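PDB 4YN2: fusolin from Unidentified entomopoxvirus, which forms the crystalline spindles of an entomopoxvirus, which enhance virulence, and probably acts on chitin through its lytic polysaccharide monooxygenase-like domain. Local coordinates for residues Y274-M277 against Y278-L281; V163-G166 against N167-L170; N125-V128 against S129-L132; Y41-V44 against L45-G49. All blocks are in the same frame, centred on the assembly; numbering follows the deposited sequence.

Contact 1 of 4, residues Y274-M277 against Y278-L281; sequences YKYM and YESL
Met-277 and Leu-281, one helical turn apart, make the closest apolar meeting here: CG of Met-277 lies 3.7 Å from CD1 of Leu-281, and the two side chains run side by side, pointing the same way. With CG of Met-277 anti to the backbone N (chi1 176°), it is CG rather than the sulfur that is set against the leucine; SD and CE continue away from it. Leu-281 also leans over the carbonyl of Met-277, its CB 3.5 Å from that O, and the same oxygen accepts the backbone N of Leu-281 at 2.9 Å. A further bond of that length joins Ser-280 N to Tyr-276 O, whereas the preceding two, Tyr-278 N to Tyr-274 O and Glu-279 N to Lys-275 O, are weak. Close packing extends to Tyr-278, whose ring brings CD2 to 3.2 Å from Tyr-274 O.

The looser side is carried by Tyr-276 and Glu-279, both exposed. Their side chains cross at about a right angle, with carboxylate and ring planes 67° apart; OE1 comes to 3.8 Å from CD2, a van der Waals approach. Ser-280 CB borders the same ring near CE1, more distantly. Beyond the two segments, Arg-285 and Arg-282 donate NH1 to the carbonyl oxygens of Tyr-278 and Glu-279, respectively, so that side chains from the following residues occupy acceptors at the end of the helix. Leu-281 is the first residue to leave helical angles, and the whole is characteristic of the last two turns of a short, surface-exposed alpha-helix, 271-280, with i to i+4 side-chain packing.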
# COMPACT_ATOMS: atom_id res chain seq x y z
N TYR A 274 4.96 -11.06 -31.46
CA TYR A 274 5.86 -11.09 -30.30
C TYR A 274 7.31 -11.07 -30.75
O TYR A 274 8.10 -10.35 -30.17
CB TYR A 274 5.61 -12.31 -29.38
CG TYR A 274 4.44 -12.11 -28.45
CD1 TYR A 274 4.58 -11.41 -27.26
CD2 TYR A 274 3.19 -12.65 -28.74
CE1 TYR A 274 3.51 -11.24 -26.38
CE2 TYR A 274 2.11 -12.49 -27.87
CZ TYR A 274 2.27 -11.77 -26.69
OH TYR A 274 1.23 -11.60 -25.81
N LYS A 275 7.65 -11.86 -31.78
CA LYS A 275 9.02 -11.87 -32.31
C LYS A 275 9.37 -10.51 -32.90
O LYS A 275 10.50 -10.03 -32.73
CB LYS A 275 9.20 -12.96 -33.38
CG LYS A 275 9.27 -14.36 -32.79
CD LYS A 275 9.45 -15.41 -33.88
CE LYS A 275 9.42 -16.83 -33.35
NZ LYS A 275 10.61 -17.16 -32.52
N TYR A 276 8.41 -9.86 -33.58
CA TYR A 276 8.66 -8.55 -34.16
C TYR A 276 8.94 -7.53 -33.05
O TYR A 276 9.85 -6.72 -33.20
CB TYR A 276 7.49 -8.08 -35.03
CG TYR A 276 7.90 -6.87 -35.85
CD1 TYR A 276 7.83 -5.59 -35.31
CD2 TYR A 276 8.55 -7.02 -37.07
CE1 TYR A 276 8.34 -4.49 -35.99
CE2 TYR A 276 9.01 -5.93 -37.78
CZ TYR A 276 8.92 -4.66 -37.24
OH TYR A 276 9.40 -3.58 -37.93
N MET A 277 8.17 -7.57 -31.96
CA MET A 277 8.35 -6.65 -30.85
C MET A 277 9.77 -6.68 -30.31
O MET A 277 10.33 -5.63 -30.07
CB MET A 277 7.38 -6.97 -29.72
CG MET A 277 7.56 -6.11 -28.50
SD MET A 277 6.33 -6.43 -27.23
CE MET A 277 4.85 -6.16 -28.10
N TYR A 278 10.35 -7.88 -30.13
CA TYR A 278 11.71 -7.97 -29.60
C TYR A 278 12.71 -7.41 -30.59
O TYR A 278 13.68 -6.80 -30.15
CB TYR A 278 12.04 -9.41 -29.16
CG TYR A 278 11.35 -9.73 -27.85
CD1 TYR A 278 11.71 -9.07 -26.68
CD2 TYR A 278 10.24 -10.56 -27.81
CE1 TYR A 278 11.00 -9.26 -25.49
CE2 TYR A 278 9.53 -10.77 -26.62
CZ TYR A 278 9.92 -10.13 -25.46
OH TYR A 278 9.27 -10.33 -24.27
N GLU A 279 12.44 -7.48 -31.91
CA GLU A 279 13.30 -6.83 -32.91
C GLU A 279 13.13 -5.31 -32.85
O GLU A 279 14.11 -4.58 -32.97
CB GLU A 279 13.00 -7.33 -34.32
CG GLU A 279 13.31 -8.81 -34.52
CD GLU A 279 12.71 -9.41 -35.77
OE1 GLU A 279 11.90 -8.73 -36.43
OE2 GLU A 279 13.03 -10.58 -36.07
N SER A 280 11.89 -4.81 -32.64
CA SER A 280 11.62 -3.37 -32.55
C SER A 280 12.24 -2.75 -31.28
O SER A 280 12.51 -1.55 -31.26
CB SER A 280 10.12 -3.10 -32.56
OG SER A 280 9.88 -1.72 -32.33
N LEU A 281 12.43 -3.57 -30.23
CA LEU A 281 13.03 -3.15 -28.96
C LEU A 281 14.54 -3.41 -28.92
O LEU A 281 15.13 -3.20 -27.86
CB LEU A 281 12.36 -3.90 -27.80
CG LEU A 281 10.98 -3.39 -27.45
CD1 LEU A 281 10.21 -4.41 -26.65
CD2 LEU A 281 11.06 -2.09 -26.67

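Contact 2 of 4, residues V163-G166 against N167-L170; sequences VVWG and NLDL
The chain turns back on itself between Val-164 and Leu-168 through a short 3-10 segment at Trp-165 and Gly-166, closed by Asn-167 N bonding to Val-164 O at 3.1 Å and by Leu-168 N reaching Trp-165 O at 3.3 Å. In both, the donor stands well above the carbonyl plane. The Asn-167 side chain folds back over the turn: OD1 accepts the backbone N of Val-164 at 2.9 Å in a nearly straight bond (171° at the hydrogen). Its CG sits between the backbone N and the carbonyl carbon (chi1 62°), which directs the amide across the Val-164 side chain at about a right angle, with OD1 3.5 Å from CG2. The other end of this amide, ND2, donates to Arg-162 O.

This turn leads directly into strand 168-174, which pairs antiparallel with strand 145-152 in the larger sheet of the monooxygenase-like domain. Leu-170 of the same strand belongs to the glycan pocket and touches a bound N-acetylglucosamine. Leu-168 begins the strand with its branch directed inward: CD2 meets Val-163 CG1 at 3.9 Å, while CD1 lies 4.0 Å from Trp-165 CE3. The indole is held by its NE1 bond to Val-87 O and by edge-to-face contacts with Tyr-150 and Tyr-209.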
# COMPACT_ATOMS: atom_id res chain seq x y z
N VAL A 163 7.24 7.21 -1.28
CA VAL A 163 6.11 7.97 -0.80
C VAL A 163 6.71 9.06 0.07
O VAL A 163 7.39 8.75 1.04
CB VAL A 163 5.10 7.10 -0.02
CG1 VAL A 163 4.03 7.96 0.65
CG2 VAL A 163 4.45 6.06 -0.94
N VAL A 164 6.48 10.31 -0.29
CA VAL A 164 7.04 11.46 0.41
C VAL A 164 5.95 12.49 0.57
O VAL A 164 4.98 12.44 -0.17
CB VAL A 164 8.29 12.03 -0.34
CG1 VAL A 164 9.40 11.01 -0.39
CG2 VAL A 164 7.95 12.51 -1.75
N TRP A 165 6.12 13.45 1.47
CA TRP A 165 5.09 14.47 1.67
C TRP A 165 4.82 15.27 0.39
O TRP A 165 3.65 15.59 0.11
CB TRP A 165 5.46 15.41 2.82
CG TRP A 165 5.41 14.74 4.16
CD1 TRP A 165 6.48 14.37 4.93
CD2 TRP A 165 4.25 14.23 4.81
NE1 TRP A 165 6.03 13.76 6.07
CE2 TRP A 165 4.67 13.62 6.01
CE3 TRP A 165 2.89 14.20 4.48
CZ2 TRP A 165 3.77 13.05 6.92
CZ3 TRP A 165 2.00 13.64 5.38
CH2 TRP A 165 2.45 13.07 6.58
N GLY A 166 5.86 15.45 -0.43
CA GLY A 166 5.78 16.16 -1.69
C GLY A 166 4.94 15.50 -2.76
O GLY A 166 4.54 16.18 -3.71
N ASN A 167 4.67 14.17 -2.67
CA ASN A 167 3.84 13.51 -3.67
C ASN A 167 2.58 12.92 -3.03
O ASN A 167 1.94 12.04 -3.62
CB ASN A 167 4.61 12.47 -4.50
CG ASN A 167 5.20 11.31 -3.74
OD1 ASN A 167 4.89 11.05 -2.59
ND2 ASN A 167 6.07 10.58 -4.39
N LEU A 168 2.17 13.47 -1.87
CA LEU A 168 0.95 13.09 -1.17
C LEU A 168 -0.03 14.24 -1.14
O LEU A 168 0.37 15.38 -0.93
CB LEU A 168 1.26 12.67 0.28
CG LEU A 168 1.84 11.29 0.51
CD1 LEU A 168 2.14 11.10 1.99
CD2 LEU A 168 0.92 10.19 -0.03
N ASP A 169 -1.33 13.93 -1.29
CA ASP A 169 -2.44 14.88 -1.23
C ASP A 169 -3.36 14.51 -0.07
O ASP A 169 -3.78 13.35 -0.03
CB ASP A 169 -3.27 14.81 -2.51
CG ASP A 169 -2.61 15.35 -3.75
OD1 ASP A 169 -1.83 16.32 -3.63
OD2 ASP A 169 -2.92 14.86 -4.85
N LEU A 170 -3.72 15.46 0.81
CA LEU A 170 -4.64 15.17 1.91
C LEU A 170 -6.05 15.03 1.36
O LEU A 170 -6.50 15.92 0.65
CB LEU A 170 -4.59 16.28 2.97
CG LEU A 170 -5.52 16.13 4.19
CD1 LEU A 170 -5.04 15.06 5.14
CD2 LEU A 170 -5.60 17.43 4.94

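Contact 3 of 4, residues N125-V128 against S129-L132; sequences NHQV and SVPL
OE1 of Gln-127 is gripped by two backbone N-H groups, of Ser-123 and Asp-124, while NE2 of the same amide donates to Ser-129 O at 3.2 Å. This last bond is bent, with 138° at the hydrogen, and the acceptor lies somewhat out of the amide plane. Together the three bonds fix the rotation of the amide and tie the loop before the strand to its first residue. CG of Gln-127 lies anti to the carbonyl carbon (chi1 -77°), and the chain then runs extended, carrying the amide alongside Val-130. There, the CG2 methyl approaches NE2 to 3.4 Å, the side chains running obliquely to one another.

Between these residues, CG1 of Val-128 passes 3.8 Å from OG of Ser-129, a van der Waals contact.

The Gln-127 amide thus bridges the loop after strand 118-121 and the start of strand 129-138. That strand lies between 2-6 and 191-200 in the four-stranded antiparallel sheet; Val-130 and Leu-132 make backbone hydrogen bonds to Ile-199 and Val-197, and both side chains pack on Ile-120 of strand 118-121.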
# COMPACT_ATOMS: atom_id res chain seq x y z
N ASN A 125 -17.28 3.22 -14.53
CA ASN A 125 -15.98 3.79 -14.96
C ASN A 125 -15.92 5.33 -14.90
O ASN A 125 -14.81 5.86 -14.93
CB ASN A 125 -15.62 3.32 -16.36
CG ASN A 125 -15.20 1.87 -16.40
OD1 ASN A 125 -15.02 1.22 -15.37
ND2 ASN A 125 -14.93 1.37 -17.59
N HIS A 126 -17.06 6.03 -14.80
CA HIS A 126 -17.08 7.50 -14.66
C HIS A 126 -16.97 7.97 -13.21
O HIS A 126 -16.99 9.18 -12.96
CB HIS A 126 -18.36 8.07 -15.26
CG HIS A 126 -18.43 7.92 -16.74
ND1 HIS A 126 -19.40 7.15 -17.33
CD2 HIS A 126 -17.64 8.46 -17.70
CE1 HIS A 126 -19.20 7.26 -18.63
NE2 HIS A 126 -18.14 8.03 -18.90
N GLN A 127 -16.86 7.05 -12.25
CA GLN A 127 -16.69 7.43 -10.85
C GLN A 127 -15.39 8.21 -10.64
O GLN A 127 -14.32 7.69 -10.92
CB GLN A 127 -16.65 6.18 -9.96
CG GLN A 127 -18.01 5.59 -9.71
CD GLN A 127 -17.85 4.48 -8.71
OE1 GLN A 127 -17.85 3.30 -9.06
NE2 GLN A 127 -17.60 4.85 -7.47
N VAL A 128 -15.51 9.45 -10.18
CA VAL A 128 -14.37 10.31 -9.83
C VAL A 128 -13.73 9.82 -8.51
O VAL A 128 -12.51 9.87 -8.35
CB VAL A 128 -14.74 11.81 -9.76
CG1 VAL A 128 -15.75 12.12 -8.64
CG2 VAL A 128 -13.48 12.67 -9.59
N SER A 129 -14.58 9.38 -7.57
CA SER A 129 -14.16 8.89 -6.26
C SER A 129 -14.95 7.65 -5.90
O SER A 129 -16.08 7.47 -6.38
CB SER A 129 -14.36 9.96 -5.20
OG SER A 129 -13.72 11.17 -5.58
N VAL A 130 -14.37 6.79 -5.06
CA VAL A 130 -15.02 5.58 -4.56
C VAL A 130 -15.16 5.78 -3.05
O VAL A 130 -14.14 5.89 -2.37
CB VAL A 130 -14.25 4.26 -4.93
CG1 VAL A 130 -14.48 3.14 -3.90
CG2 VAL A 130 -14.65 3.75 -6.31
N PRO A 131 -16.39 5.89 -2.50
CA PRO A 131 -16.53 5.95 -1.05
C PRO A 131 -16.15 4.59 -0.50
O PRO A 131 -16.76 3.60 -0.88
CB PRO A 131 -18.00 6.29 -0.83
CG PRO A 131 -18.69 5.75 -2.02
CD PRO A 131 -17.71 5.77 -3.15
N LEU A 132 -15.07 4.52 0.25
CA LEU A 132 -14.58 3.26 0.79
C LEU A 132 -14.58 3.36 2.28
O LEU A 132 -14.06 4.33 2.83
CB LEU A 132 -13.17 2.97 0.27
CG LEU A 132 -12.65 1.54 0.46
CD1 LEU A 132 -13.49 0.54 -0.34
CD2 LEU A 132 -11.20 1.44 0.02

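Contact 4 of 4, residues Y41-V44 against L45-G49; sequences YDKV and LDETG
The ring of Tyr-41 stands beside Leu-45 one helical turn on, and the two meet obliquely, with CE1 of the ring 4.3 Å from CD2 of the leucine. CG of Tyr-41 is anti to the backbone N (chi1 -174°), which swings the ring out along the helix flank to where the leucine branch can approach it. Under this loose apolar pair the backbone is firmly closed, Leu-45 N bonding to Tyr-41 O at 2.8 Å.

On the neighbouring flank Asp-46 turns its carboxylate back over the carbonyl of Asp-42, CG lying 3.1 Å from that O. The two oxygens OD1 and OD2 are acceptors like the carbonyl, so this approach adds no bond; the carbonyl is instead engaged by Asp-46 N at 3.0 Å.

Lys-43 and Glu-47 lie on a further side, each with its polar end turned to other parts of the protein rather than to the other, and NZ and OE2 stay 6.0 Å apart, which is no salt bridge. NZ is committed to Asp-105, by a salt bridge, and to His-97 O, while OE1 of Glu-47 takes a weak bond from Trp-99.

At the end of the helix Val-44 O receives Thr-48 N at 3.0 Å in a nearly straight bond, and a weaker one from Glu-47 N. Gly-49 then leaves the helix with positive phi, its N bonded to Leu-45 O. These residues form the C-terminal turns of helix 31-48, which lies against helix 51-63: Tyr-41 packs on Thr-51 and Ile-55, Val-44 on Ala-57 and Thr-48 on Asp-53, while Trp-99 from a loop touches Val-44 and Thr-48.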
# COMPACT_ATOMS: atom_id res chain seq x y z
N TYR A 41 17.82 -6.92 7.13
CA TYR A 41 18.75 -8.00 7.51
C TYR A 41 20.16 -7.71 6.98
O TYR A 41 21.11 -7.63 7.76
CB TYR A 41 18.24 -9.34 6.95
CG TYR A 41 19.00 -10.58 7.37
CD1 TYR A 41 20.20 -10.92 6.75
CD2 TYR A 41 18.45 -11.49 8.25
CE1 TYR A 41 20.86 -12.11 7.05
CE2 TYR A 41 19.09 -12.69 8.56
CZ TYR A 41 20.29 -13.00 7.94
OH TYR A 41 20.92 -14.18 8.28
N ASP A 42 20.28 -7.47 5.66
CA ASP A 42 21.57 -7.19 5.01
C ASP A 42 22.14 -5.85 5.45
O ASP A 42 23.36 -5.75 5.62
CB ASP A 42 21.43 -7.23 3.48
CG ASP A 42 21.09 -8.60 2.93
OD1 ASP A 42 21.28 -9.59 3.65
OD2 ASP A 42 20.61 -8.68 1.77
N LYS A 43 21.30 -4.83 5.69
CA LYS A 43 21.76 -3.51 6.16
C LYS A 43 22.45 -3.64 7.52
O LYS A 43 23.56 -3.13 7.70
CB LYS A 43 20.56 -2.54 6.25
CG LYS A 43 20.86 -1.16 6.79
CD LYS A 43 19.61 -0.30 6.67
CE LYS A 43 19.75 1.00 7.41
NZ LYS A 43 18.47 1.76 7.40
N VAL A 44 21.81 -4.36 8.45
CA VAL A 44 22.33 -4.55 9.81
C VAL A 44 23.51 -5.54 9.80
O VAL A 44 24.49 -5.30 10.51
CB VAL A 44 21.20 -4.97 10.77
CG1 VAL A 44 21.76 -5.38 12.14
CG2 VAL A 44 20.19 -3.84 10.92
N LEU A 45 23.46 -6.60 8.99
CA LEU A 45 24.56 -7.56 8.87
C LEU A 45 25.84 -6.85 8.40
O LEU A 45 26.92 -7.10 8.93
CB LEU A 45 24.19 -8.69 7.89
CG LEU A 45 25.20 -9.83 7.73
CD1 LEU A 45 25.23 -10.73 8.94
CD2 LEU A 45 24.87 -10.67 6.50
N ASP A 46 25.72 -5.95 7.42
CA ASP A 46 26.86 -5.20 6.87
C ASP A 46 27.43 -4.14 7.82
O ASP A 46 28.61 -3.82 7.69
CB ASP A 46 26.47 -4.51 5.55
CG ASP A 46 26.24 -5.46 4.40
OD1 ASP A 46 26.54 -6.66 4.55
OD2 ASP A 46 25.79 -5.00 3.33
N GLU A 47 26.63 -3.58 8.75
CA GLU A 47 27.12 -2.54 9.65
C GLU A 47 27.72 -3.12 10.95
O GLU A 47 28.73 -2.59 11.42
CB GLU A 47 26.00 -1.51 9.96
CG GLU A 47 25.10 -1.80 11.15
CD GLU A 47 23.93 -0.86 11.30
OE1 GLU A 47 23.76 -0.28 12.39
OE2 GLU A 47 23.17 -0.69 10.31
N THR A 48 27.10 -4.17 11.52
CA THR A 48 27.54 -4.77 12.79
C THR A 48 28.34 -6.09 12.61
O THR A 48 29.11 -6.44 13.51
CB THR A 48 26.32 -5.03 13.69
OG1 THR A 48 25.47 -3.88 13.69
CG2 THR A 48 26.70 -5.36 15.12
N GLY A 49 28.14 -6.81 11.51
CA GLY A 49 28.82 -8.08 11.29
C GLY A 49 28.32 -9.19 12.21
O GLY A 49 29.05 -10.15 12.47

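Contacts 1 and 4 each lie within a single helix near its C-terminal end and rest on backbone bonds with sparse apolar pairs, yet contact 4 packs against a second helix and a loop of the monooxygenase-like domain whereas contact 1, whose centre is about 34 Å from that of the chain, has no buried residue. Contacts 2 and 3 instead mark where loops enter strands of two different sheets, and in each a side-chain amide does the fastening. Contact 2 is the more buried, with apolar packing round Leu-168 beside the amide; contact 3 is a surface contact with one buried valine. Contacts 3 and 4 lie on opposite sides of the chain's centre, their centres about 45 Å apart.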